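Local coordinates for protein flavodoxin (Lactobacillus reuteri, PDB 5VEG) that binds flavin mononucleotide and probably serves as a low-potential electron donor to redox enzymes, in association with a propanediol-utilization bacterial microcompartment, at residues Ser54-Val60 and Ala169-Val173; Asp108-Tyr114 and Phe139-Thr145; Phe128-Asp133 and Lys150-Asp154. One frame throughout, in Å; residues are numbered along the deposited sequence.

Interaction 1: Ser54-Val60 and Ala169-Val173; sequences SLTNLNV and AEGLV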
loop_
_atom_site.group_PDB
_atom_site.type_symbol
_atom_site.label_atom_id
_atom_site.label_comp_id
_atom_site.label_asym_id
_atom_site.label_seq_id
_atom_site.Cartn_x
_atom_site.Cartn_y
_atom_site.Cartn_z
ATOM N N SER A 54 -10.702 -6.614 -3.695
ATOM C CA SER A 54 -10.799 -6.211 -5.098
ATOM C C SER A 54 -9.786 -6.955 -5.969
ATOM O O SER A 54 -10.089 -7.312 -7.115
ATOM C CB SER A 54 -10.605 -4.700 -5.244
ATOM O OG SER A 54 -11.395 -3.987 -4.306
ATOM N N LEU A 55 -8.573 -7.181 -5.456
ATOM C CA LEU A 55 -7.597 -7.947 -6.224
ATOM C C LEU A 55 -8.050 -9.395 -6.385
ATOM O O LEU A 55 -8.012 -9.940 -7.494
ATOM C CB LEU A 55 -6.216 -7.861 -5.565
ATOM C CG LEU A 55 -5.534 -6.478 -5.647
ATOM C CD1 LEU A 55 -4.287 -6.444 -4.779
ATOM C CD2 LEU A 55 -5.176 -6.088 -7.076
ATOM N N THR A 56 -8.519 -10.020 -5.298
ATOM C CA THR A 56 -9.034 -11.384 -5.396
ATOM C C THR A 56 -10.160 -11.475 -6.421
ATOM O O THR A 56 -10.213 -12.419 -7.216
ATOM C CB THR A 56 -9.521 -11.876 -4.033
ATOM O OG1 THR A 56 -8.421 -11.952 -3.119
ATOM C CG2 THR A 56 -10.145 -13.258 -4.163
ATOM N N ASN A 57 -11.060 -10.493 -6.433
ATOM C CA ASN A 57 -12.137 -10.517 -7.414
ATOM C C ASN A 57 -11.662 -10.199 -8.824
ATOM O O ASN A 57 -12.454 -10.329 -9.763
ATOM C CB ASN A 57 -13.244 -9.557 -6.993
ATOM C CG ASN A 57 -13.979 -10.038 -5.759
ATOM O OD1 ASN A 57 -13.536 -10.973 -5.089
ATOM N ND2 ASN A 57 -15.093 -9.395 -5.440
ATOM N N LEU A 58 -10.406 -9.790 -9.001
ATOM C CA LEU A 58 -9.807 -9.691 -10.324
ATOM C C LEU A 58 -8.896 -10.879 -10.624
ATOM O O LEU A 58 -8.005 -10.762 -11.470
ATOM C CB LEU A 58 -9.030 -8.379 -10.469
ATOM C CG LEU A 58 -9.828 -7.069 -10.475
ATOM C CD1 LEU A 58 -8.901 -5.891 -10.270
ATOM C CD2 LEU A 58 -10.604 -6.902 -11.772
ATOM N N ASN A 59 -9.088 -12.000 -9.918
ATOM C CA ASN A 59 -8.374 -13.263 -10.156
ATOM C C ASN A 59 -6.892 -13.151 -9.820
ATOM O O ASN A 59 -6.039 -13.665 -10.536
ATOM C CB ASN A 59 -8.551 -13.764 -11.594
ATOM C CG ASN A 59 -10.007 -13.851 -12.007
ATOM O OD1 ASN A 59 -10.831 -14.413 -11.287
ATOM N ND2 ASN A 59 -10.332 -13.281 -13.164
ATOM N N VAL A 60 -6.579 -12.477 -8.727
ATOM C CA VAL A 60 -5.215 -12.374 -8.231
ATOM C C VAL A 60 -5.136 -13.196 -6.952
ATOM O O VAL A 60 -6.061 -13.169 -6.133
ATOM C CB VAL A 60 -4.831 -10.896 -7.989
ATOM C CG1 VAL A 60 -3.451 -10.778 -7.358
ATOM C CG2 VAL A 60 -4.881 -10.127 -9.289
ATOM N N ALA A 169 -7.103 -1.150 -7.535
ATOM C CA ALA A 169 -6.822 -2.564 -7.803
ATOM C C ALA A 169 -6.867 -2.888 -9.293
ATOM O O ALA A 169 -6.020 -3.638 -9.796
ATOM C CB ALA A 169 -7.812 -3.448 -7.051
ATOM N N GLU A 170 -7.871 -2.364 -10.011
ATOM C CA GLU A 170 -7.953 -2.585 -11.451
ATOM C C GLU A 170 -6.709 -2.064 -12.156
ATOM O O GLU A 170 -6.190 -2.709 -13.077
ATOM C CB GLU A 170 -9.204 -1.907 -12.018
ATOM C CG GLU A 170 -10.528 -2.456 -11.497
ATOM C CD GLU A 170 -11.711 -1.589 -11.906
ATOM O OE1 GLU A 170 -12.710 -1.529 -11.152
ATOM O OE2 GLU A 170 -11.628 -0.959 -12.983
ATOM N N GLY A 171 -6.218 -0.894 -11.737
ATOM C CA GLY A 171 -5.012 -0.342 -12.329
ATOM C C GLY A 171 -3.798 -1.234 -12.129
ATOM O O GLY A 171 -3.001 -1.428 -13.053
ATOM N N LEU A 172 -3.636 -1.778 -10.922
ATOM C CA LEU A 172 -2.497 -2.646 -10.645
ATOM C C LEU A 172 -2.533 -3.880 -11.539
ATOM O O LEU A 172 -1.521 -4.254 -12.142
ATOM C CB LEU A 172 -2.487 -3.061 -9.171
ATOM C CG LEU A 172 -2.501 -1.975 -8.081
ATOM C CD1 LEU A 172 -2.735 -2.606 -6.713
ATOM C CD2 LEU A 172 -1.208 -1.170 -8.101
ATOM N N VAL A 173 -3.704 -4.514 -11.641
ATOM C CA VAL A 173 -3.839 -5.734 -12.435
ATOM C C VAL A 173 -3.540 -5.448 -13.901
ATOM O O VAL A 173 -2.725 -6.132 -14.530
ATOM C CB VAL A 173 -5.242 -6.341 -12.253
ATOM C CG1 VAL A 173 -5.410 -7.581 -13.141
ATOM C CG2 VAL A 173 -5.470 -6.707 -10.811
#
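The last turn of helix 43-56 and the turn that follows it lie against the C-terminal helix 159-176, closest at Leu-55 and Ala-169, whose CA atoms are 5.7 Å apart. The first helix stops in a Schellman motif: Asn-59, with positive phi, is the C-prime residue, and Leu-55 O accepts from both Leu-58 N and Val-60 N, which reach it from opposite faces of the carbonyl plane. This reversal leads the chain into strand 60-66 and brings Leu-58 and Val-60 to the same neighbour, Val-173.

The side chains meet entirely through carbon. Ala-169 CB lies against the last turn of helix 43-56, 3.6 Å from Ser-54 CB and 3.7 Å from Leu-55 CD2. That same Leu-55 methyl extends on to Val-173 CG2 (3.8 Å) and, more loosely, to Leu-172 CD1. Leu-58 comes in across Val-173, its CD1 wedged 3.6 Å from Val-173 CG2 and equally near the backbone at Glu-170 CA. Val-173 sets CG1 anti to its own N (chi1 177°), which leaves CG2 as the branch that meets three residues; Val-60 CG2 slides past it at 3.8 Å, the two side chains running in opposite directions.

Beyond the pair, Leu-55, Val-60 and Val-173 rest on strand 31-38, while Ser-54 OG is bonded back to Ile-50 O. With no hydrogen bond between the segments, the two helices on this side of the flavodoxin sheet are joined here by the fit of methyl groups, largely buried from solvent.

Interaction 2: Asp108-Tyr114 and Phe139-Thr145; sequences DLTGKVY and FKKAGAT
Three backbone hydrogen bonds tie Asp-108-Tyr-114 to Phe-139-Thr-145. Thr-145 N gives a nearly straight bond to Lys-112 O (2.8 Å, 179° at the hydrogen), and Tyr-114 N binds Thr-145 O at 2.9 Å; together they flank Val-113 and start the parallel pairing of strands 113-120 and 145-154. Farther out, Leu-109 N donates to Ala-142 O at 2.8 Å, holding the loop to the end of helix 130-141, where Gly-143 closes a Schellman motif.

The aromatic contact pairs Tyr-114 with Phe-139, nearly parallel (planes at 15°) but offset, so that the rings barely overlap. Each ring takes the other's CB over its face: Phe-139 CB sits 3.2 Å from the Tyr-114 ring centroid, close to the normal, and Tyr-114 CB lies 3.7 Å from that of Phe-139. Chi1 of 80° sets Tyr-114 CG between its backbone N and carbonyl carbon; the OH hydrogen-bonds Asp-136, which also forms a salt bridge with Lys-140. Apolar packing continues through Leu-109 CD1, which meets Ala-142 CB at 3.6 Å and the edge of the Phe-139 ring, while Ala-144 CB packs against Tyr-114 CD2.

Among the water and polar bonds, one water accepts from Gly-111 N, donates to Gly-143 O and bonds Thr-145 OG1. Asp-108 OD1 takes Thr-110 N, in an Asx turn, and Thr-110 OG1, shaping the 108-114 loop itself. The loop into strand 113-120 thus meets the end of helix 130-141 and the start of strand 145-154 through an apolar interior, with Gly-111 N, Gly-143 O and Thr-145 OG1 gathered round one water.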
loop_
_atom_site.group_PDB
_atom_site.type_symbol
_atom_site.label_atom_id
_atom_site.label_comp_id
_atom_site.label_asym_id
_atom_site.label_seq_id
_atom_site.Cartn_x
_atom_site.Cartn_y
_atom_site.Cartn_z
ATOM N N ASP A 108 16.106 -4.180 -5.372
ATOM C CA ASP A 108 15.838 -3.997 -6.800
ATOM C C ASP A 108 14.459 -4.567 -7.103
ATOM O O ASP A 108 14.288 -5.783 -7.201
ATOM C CB ASP A 108 16.913 -4.674 -7.646
ATOM C CG ASP A 108 16.765 -4.380 -9.124
ATOM O OD1 ASP A 108 15.856 -3.609 -9.490
ATOM O OD2 ASP A 108 17.564 -4.904 -9.931
ATOM N N LEU A 109 13.464 -3.686 -7.262
ATOM C CA LEU A 109 12.095 -4.085 -7.569
ATOM C C LEU A 109 11.729 -3.830 -9.032
ATOM O O LEU A 109 10.562 -3.609 -9.358
ATOM C CB LEU A 109 11.112 -3.372 -6.637
ATOM C CG LEU A 109 11.383 -3.695 -5.165
ATOM C CD1 LEU A 109 10.368 -3.030 -4.231
ATOM C CD2 LEU A 109 11.417 -5.207 -4.968
ATOM N N THR A 110 12.713 -3.857 -9.922
ATOM C CA THR A 110 12.440 -3.759 -11.353
ATOM C C THR A 110 11.498 -4.880 -11.793
ATOM O O THR A 110 11.671 -6.039 -11.403
ATOM C CB THR A 110 13.757 -3.831 -12.127
ATOM O OG1 THR A 110 14.620 -2.779 -11.683
ATOM C CG2 THR A 110 13.525 -3.719 -13.630
ATOM N N GLY A 111 10.487 -4.529 -12.587
ATOM C CA GLY A 111 9.480 -5.479 -13.008
ATOM C C GLY A 111 8.324 -5.665 -12.043
ATOM O O GLY A 111 7.347 -6.340 -12.392
ATOM N N LYS A 112 8.399 -5.112 -10.838
ATOM C CA LYS A 112 7.286 -5.212 -9.904
ATOM C C LYS A 112 6.342 -4.031 -10.106
ATOM O O LYS A 112 6.781 -2.928 -10.425
ATOM C CB LYS A 112 7.783 -5.261 -8.457
ATOM C CG LYS A 112 8.821 -6.374 -8.193
ATOM C CD LYS A 112 8.253 -7.763 -8.505
ATOM C CE LYS A 112 9.282 -8.864 -8.211
ATOM N NZ LYS A 112 8.653 -10.173 -7.882
ATOM N N VAL A 113 5.042 -4.287 -9.937
ATOM C CA VAL A 113 3.993 -3.279 -10.025
ATOM C C VAL A 113 3.547 -2.935 -8.608
ATOM O O VAL A 113 3.337 -3.830 -7.783
ATOM C CB VAL A 113 2.813 -3.792 -10.868
ATOM C CG1 VAL A 113 1.571 -2.864 -10.736
ATOM C CG2 VAL A 113 3.243 -3.961 -12.322
ATOM N N TYR A 114 3.436 -1.649 -8.303
ATOM C CA TYR A 114 3.170 -1.261 -6.930
ATOM C C TYR A 114 2.052 -0.238 -6.862
ATOM O O TYR A 114 1.713 0.427 -7.845
ATOM C CB TYR A 114 4.425 -0.704 -6.221
ATOM C CG TYR A 114 4.733 0.732 -6.563
ATOM C CD1 TYR A 114 4.175 1.783 -5.829
ATOM C CD2 TYR A 114 5.579 1.046 -7.623
ATOM C CE1 TYR A 114 4.449 3.086 -6.143
ATOM C CE2 TYR A 114 5.866 2.360 -7.937
ATOM C CZ TYR A 114 5.287 3.373 -7.194
ATOM O OH TYR A 114 5.552 4.690 -7.495
ATOM N N PHE A 139 9.097 3.035 -3.346
ATOM C CA PHE A 139 8.924 2.116 -4.467
ATOM C C PHE A 139 9.592 2.663 -5.720
ATOM O O PHE A 139 10.161 1.904 -6.516
ATOM C CB PHE A 139 7.432 1.867 -4.716
ATOM C CG PHE A 139 6.831 0.769 -3.852
ATOM C CD1 PHE A 139 7.301 -0.538 -3.936
ATOM C CD2 PHE A 139 5.781 1.048 -2.975
ATOM C CE1 PHE A 139 6.735 -1.546 -3.169
ATOM C CE2 PHE A 139 5.217 0.063 -2.206
ATOM C CZ PHE A 139 5.693 -1.243 -2.298
ATOM N N LYS A 140 9.538 3.984 -5.908
ATOM C CA LYS A 140 10.181 4.604 -7.062
ATOM C C LYS A 140 11.690 4.394 -7.034
ATOM O O LYS A 140 12.281 3.996 -8.043
ATOM C CB LYS A 140 9.855 6.098 -7.121
ATOM C CG LYS A 140 8.424 6.435 -7.503
ATOM C CD LYS A 140 8.323 7.878 -8.024
ATOM C CE LYS A 140 6.877 8.383 -8.061
ATOM N NZ LYS A 140 6.471 9.061 -6.784
ATOM N N LYS A 141 12.338 4.666 -5.890
ATOM C CA LYS A 141 13.780 4.427 -5.790
ATOM C C LYS A 141 14.115 2.956 -6.001
ATOM O O LYS A 141 15.183 2.629 -6.527
ATOM C CB LYS A 141 14.338 4.862 -4.428
ATOM C CG LYS A 141 13.678 6.052 -3.791
ATOM C CD LYS A 141 14.304 7.368 -4.227
ATOM C CE LYS A 141 13.387 8.541 -3.887
ATOM N NZ LYS A 141 12.554 8.945 -5.070
ATOM N N ALA A 142 13.234 2.060 -5.569
ATOM C CA ALA A 142 13.475 0.638 -5.748
ATOM C C ALA A 142 13.340 0.205 -7.198
ATOM O O ALA A 142 13.701 -0.931 -7.522
ATOM C CB ALA A 142 12.512 -0.163 -4.877
ATOM N N GLY A 143 12.817 1.068 -8.069
ATOM C CA GLY A 143 12.665 0.727 -9.466
ATOM C C GLY A 143 11.358 0.076 -9.839
ATOM O O GLY A 143 11.200 -0.319 -11.001
ATOM N N ALA A 144 10.406 -0.035 -8.909
ATOM C CA ALA A 144 9.112 -0.615 -9.245
ATOM C C ALA A 144 8.307 0.350 -10.105
ATOM O O ALA A 144 8.575 1.553 -10.161
ATOM C CB ALA A 144 8.315 -0.970 -7.985
ATOM N N THR A 145 7.307 -0.203 -10.784
ATOM C CA THR A 145 6.454 0.534 -11.708
ATOM C C THR A 145 5.122 0.811 -11.027
ATOM O O THR A 145 4.453 -0.119 -10.573
ATOM C CB THR A 145 6.232 -0.277 -12.985
ATOM O OG1 THR A 145 7.490 -0.463 -13.648
ATOM C CG2 THR A 145 5.253 0.417 -13.912
HETATM O O HOH W 1 9.789 -1.642 -12.792
#

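Interaction 3: Phe128-Asp133 and Lys150-Asp154; sequences FNTTVD and KVKID. With FMN (flavin mononucleotide), chain D.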
loop_
_atom_site.group_PDB
_atom_site.type_symbol
_atom_site.label_atom_id
_atom_site.label_comp_id
_atom_site.label_asym_id
_atom_site.label_seq_id
_atom_site.Cartn_x
_atom_site.Cartn_y
_atom_site.Cartn_z
ATOM N N PHE A 128 -1.323 15.369 5.727
ATOM C CA PHE A 128 -2.318 14.359 5.390
ATOM C C PHE A 128 -1.705 13.175 4.648
ATOM O O PHE A 128 -1.240 13.319 3.516
ATOM C CB PHE A 128 -3.428 14.976 4.531
ATOM C CG PHE A 128 -4.534 14.009 4.168
ATOM C CD1 PHE A 128 -5.182 13.278 5.154
ATOM C CD2 PHE A 128 -4.941 13.862 2.832
ATOM C CE1 PHE A 128 -6.209 12.387 4.827
ATOM C CE2 PHE A 128 -5.968 12.992 2.483
ATOM C CZ PHE A 128 -6.607 12.246 3.478
ATOM N N ASN A 129 -1.707 12.002 5.270
ATOM C CA ASN A 129 -1.271 10.762 4.608
ATOM C C ASN A 129 0.142 10.870 4.031
ATOM O O ASN A 129 0.431 10.326 2.970
ATOM C CB ASN A 129 -2.267 10.346 3.511
ATOM C CG ASN A 129 -3.336 9.416 4.035
ATOM O OD1 ASN A 129 -3.033 8.468 4.757
ATOM N ND2 ASN A 129 -4.591 9.687 3.694
ATOM N N THR A 130 1.040 11.575 4.725
ATOM C CA THR A 130 2.407 11.696 4.221
ATOM C C THR A 130 3.088 10.331 4.097
ATOM O O THR A 130 4.011 10.167 3.296
ATOM C CB THR A 130 3.247 12.595 5.131
ATOM O OG1 THR A 130 3.221 12.078 6.465
ATOM C CG2 THR A 130 2.702 13.986 5.161
ATOM N N THR A 131 2.665 9.350 4.887
ATOM C CA THR A 131 3.295 8.037 4.789
ATOM C C THR A 131 3.062 7.417 3.416
ATOM O O THR A 131 3.936 6.709 2.891
ATOM C CB THR A 131 2.775 7.140 5.911
ATOM O OG1 THR A 131 3.206 7.677 7.170
ATOM C CG2 THR A 131 3.280 5.696 5.771
ATOM N N VAL A 132 1.898 7.682 2.820
ATOM C CA VAL A 132 1.621 7.219 1.468
ATOM C C VAL A 132 2.638 7.793 0.495
ATOM O O VAL A 132 3.177 7.074 -0.358
ATOM C CB VAL A 132 0.175 7.583 1.076
ATOM C CG1 VAL A 132 -0.102 7.216 -0.371
ATOM C CG2 VAL A 132 -0.803 6.883 2.020
ATOM N N ASP A 133 2.944 9.089 0.631
ATOM C CA ASP A 133 3.937 9.720 -0.232
ATOM C C ASP A 133 5.318 9.120 -0.022
ATOM O O ASP A 133 6.069 8.928 -0.988
ATOM C CB ASP A 133 3.994 11.225 0.025
ATOM C CG ASP A 133 2.685 11.917 -0.266
ATOM O OD1 ASP A 133 2.060 11.566 -1.289
ATOM O OD2 ASP A 133 2.283 12.808 0.524
ATOM N N LYS A 150 -1.762 6.832 -6.257
ATOM C CA LYS A 150 -1.850 6.586 -4.825
ATOM C C LYS A 150 -3.203 7.049 -4.287
ATOM O O LYS A 150 -3.800 8.009 -4.788
ATOM C CB LYS A 150 -0.699 7.287 -4.086
ATOM C CG LYS A 150 -0.754 8.800 -4.107
ATOM C CD LYS A 150 0.494 9.421 -3.493
ATOM C CE LYS A 150 1.536 9.768 -4.544
ATOM N NZ LYS A 150 2.481 10.762 -3.977
ATOM N N VAL A 151 -3.706 6.346 -3.268
ATOM C CA VAL A 151 -5.043 6.618 -2.743
ATOM C C VAL A 151 -4.926 7.098 -1.297
ATOM O O VAL A 151 -4.400 6.387 -0.432
ATOM C CB VAL A 151 -5.970 5.399 -2.854
ATOM C CG1 VAL A 151 -7.313 5.704 -2.223
ATOM C CG2 VAL A 151 -6.169 5.025 -4.319
ATOM N N LYS A 152 -5.457 8.287 -1.034
ATOM C CA LYS A 152 -5.380 8.940 0.267
ATOM C C LYS A 152 -6.791 9.055 0.826
ATOM O O LYS A 152 -7.625 9.786 0.283
ATOM C CB LYS A 152 -4.722 10.311 0.150
ATOM C CG LYS A 152 -3.218 10.261 -0.082
ATOM C CD LYS A 152 -2.639 11.658 0.107
ATOM C CE LYS A 152 -1.127 11.649 0.203
ATOM N NZ LYS A 152 -0.626 12.972 0.690
ATOM N N ILE A 153 -7.053 8.341 1.907
ATOM C CA ILE A 153 -8.389 8.240 2.472
ATOM C C ILE A 153 -8.439 9.032 3.771
ATOM O O ILE A 153 -7.465 9.056 4.539
ATOM C CB ILE A 153 -8.761 6.761 2.683
ATOM C CG1 ILE A 153 -9.041 6.119 1.320
ATOM C CG2 ILE A 153 -9.963 6.612 3.623
ATOM C CD1 ILE A 153 -8.770 4.629 1.276
ATOM N N ASP A 154 -9.571 9.690 4.010
ATOM C CA ASP A 154 -9.799 10.410 5.262
ATOM C C ASP A 154 -10.527 9.483 6.235
ATOM O O ASP A 154 -11.717 9.196 6.058
ATOM C CB ASP A 154 -10.588 11.692 5.002
ATOM C CG ASP A 154 -10.790 12.526 6.265
ATOM O OD1 ASP A 154 -9.804 12.879 6.939
ATOM O OD2 ASP A 154 -11.947 12.840 6.585
HETATM N N1 FMN D . -3.130 11.531 9.962
HETATM C C2 FMN D . -2.459 12.141 8.922
HETATM O O2 FMN D . -2.856 11.981 7.771
HETATM N N3 FMN D . -1.361 12.936 9.170
HETATM C C4 FMN D . -0.918 13.133 10.462
HETATM O O4 FMN D . 0.066 13.840 10.650
HETATM C C4A FMN D . -1.589 12.527 11.525
HETATM N N5 FMN D . -1.166 12.707 12.831
HETATM C C5A FMN D . -1.862 12.079 13.857
HETATM C C6 FMN D . -1.465 12.243 15.189
HETATM C C7 FMN D . -2.170 11.611 16.220
HETATM C C7M FMN D . -1.750 11.784 17.654
HETATM C C8 FMN D . -3.278 10.825 15.926
HETATM C C8M FMN D . -4.037 10.151 17.037
HETATM C C9 FMN D . -3.685 10.660 14.605
HETATM C C9A FMN D . -2.967 11.278 13.580
HETATM N N10 FMN D . -3.376 11.094 12.278
HETATM C C10 FMN D . -2.700 11.726 11.259
HETATM C "C1'" FMN D . -4.606 10.281 12.002
HETATM C "C2'" FMN D . -4.435 8.802 11.685
HETATM O "O2'" FMN D . -3.558 8.676 10.595
HETATM C "C3'" FMN D . -5.818 8.350 11.253
HETATM O "O3'" FMN D . -6.725 8.351 12.340
HETATM C "C4'" FMN D . -5.813 6.971 10.625
HETATM O "O4'" FMN D . -7.114 6.692 10.171
HETATM C "C5'" FMN D . -5.439 5.916 11.652
HETATM O "O5'" FMN D . -5.275 4.707 10.941
HETATM P P FMN D . -5.299 3.291 11.708
HETATM O O1P FMN D . -6.684 3.097 12.286
HETATM O O2P FMN D . -5.026 2.226 10.659
HETATM O O3P FMN D . -4.301 3.285 12.827
HETATM O O HOH W 2 5.226 10.349 -3.342
#
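The Phe-128 ring meets strand 145-154 with its edge, where Asp-154 N lies in the ring plane. Lys-152 CB approaches CE2 obliquely, and CZ comes 3.5 Å from Ile-153 O. Of the Asn-129 amide, ND2 alone stands over one face of the ring, 3.2 Å above its plane and displaced toward the rim. With CG anti to the backbone N (chi1 -178°), Phe-128 extends its ring to the end of the strand. The Asn-129 amide is turned so that Ile-153 O lies near its plane; ND2 donates to that oxygen at 3.1 Å, though from above the plane of the carbonyl.

Lys-152 runs extended alongside Asn-129, its CG and CD against Asn-129 CB, and delivers NZ to two oxygens. Phe-128 O receives it at 2.9 Å, nearly head-on, and Asp-133 OD2 at 2.9 Å on the syn side. The other carboxylate oxygen, OD1, takes Lys-150 NZ at 2.8 Å on the anti side, so that one aspartate bridges two lysines. Lys-150 bends at chi3 (95°) to get there, passing over Val-132 CG1, and a water links its NZ to Asp-133 O. With an alanine at Lys-152, Phe-128 O and Asp-133 OD2 would lose this donor, and the 128-129 peptide is likely to be held less firmly to the strand, by the Asn-129 amide bond and the packing of Phe-128.

That peptide belongs to the flavin site: Asn-129 N donates to FMN O2 at 2.8 Å, with 169° at the hydrogen. Thr-87 O, Ser-119 OG and Tyr-127 O are among the other groups bonded to FMN. Lys-152, itself held by Asp-133, therefore acts from the second shell, gripping the carbonyl of the peptide whose N-H meets the flavin; its ammonium group may help to polarise that peptide.

The three contacts join the helices and strands of one flavodoxin fold around its five-stranded parallel sheet. Interaction 3 holds the start of helix 130-141 to strand 145-154, and interaction 2 joins the end of that helix to the starts of strands 113-120 and 145-154; their centres are 19 Å apart, and their nearest atoms about 5 Å. Interaction 1 closes a chain loop that encloses both. It packs directly on interaction 2, where Leu-172 CD2 lies 3.3 Å from Tyr-114 O, but stays about 7 Å from interaction 3 at the nearest atoms. Interaction 3 alone of the three holds residues of the FMN pocket, while helix 159-176 is the next element after its strand and carries the chain to interaction 1.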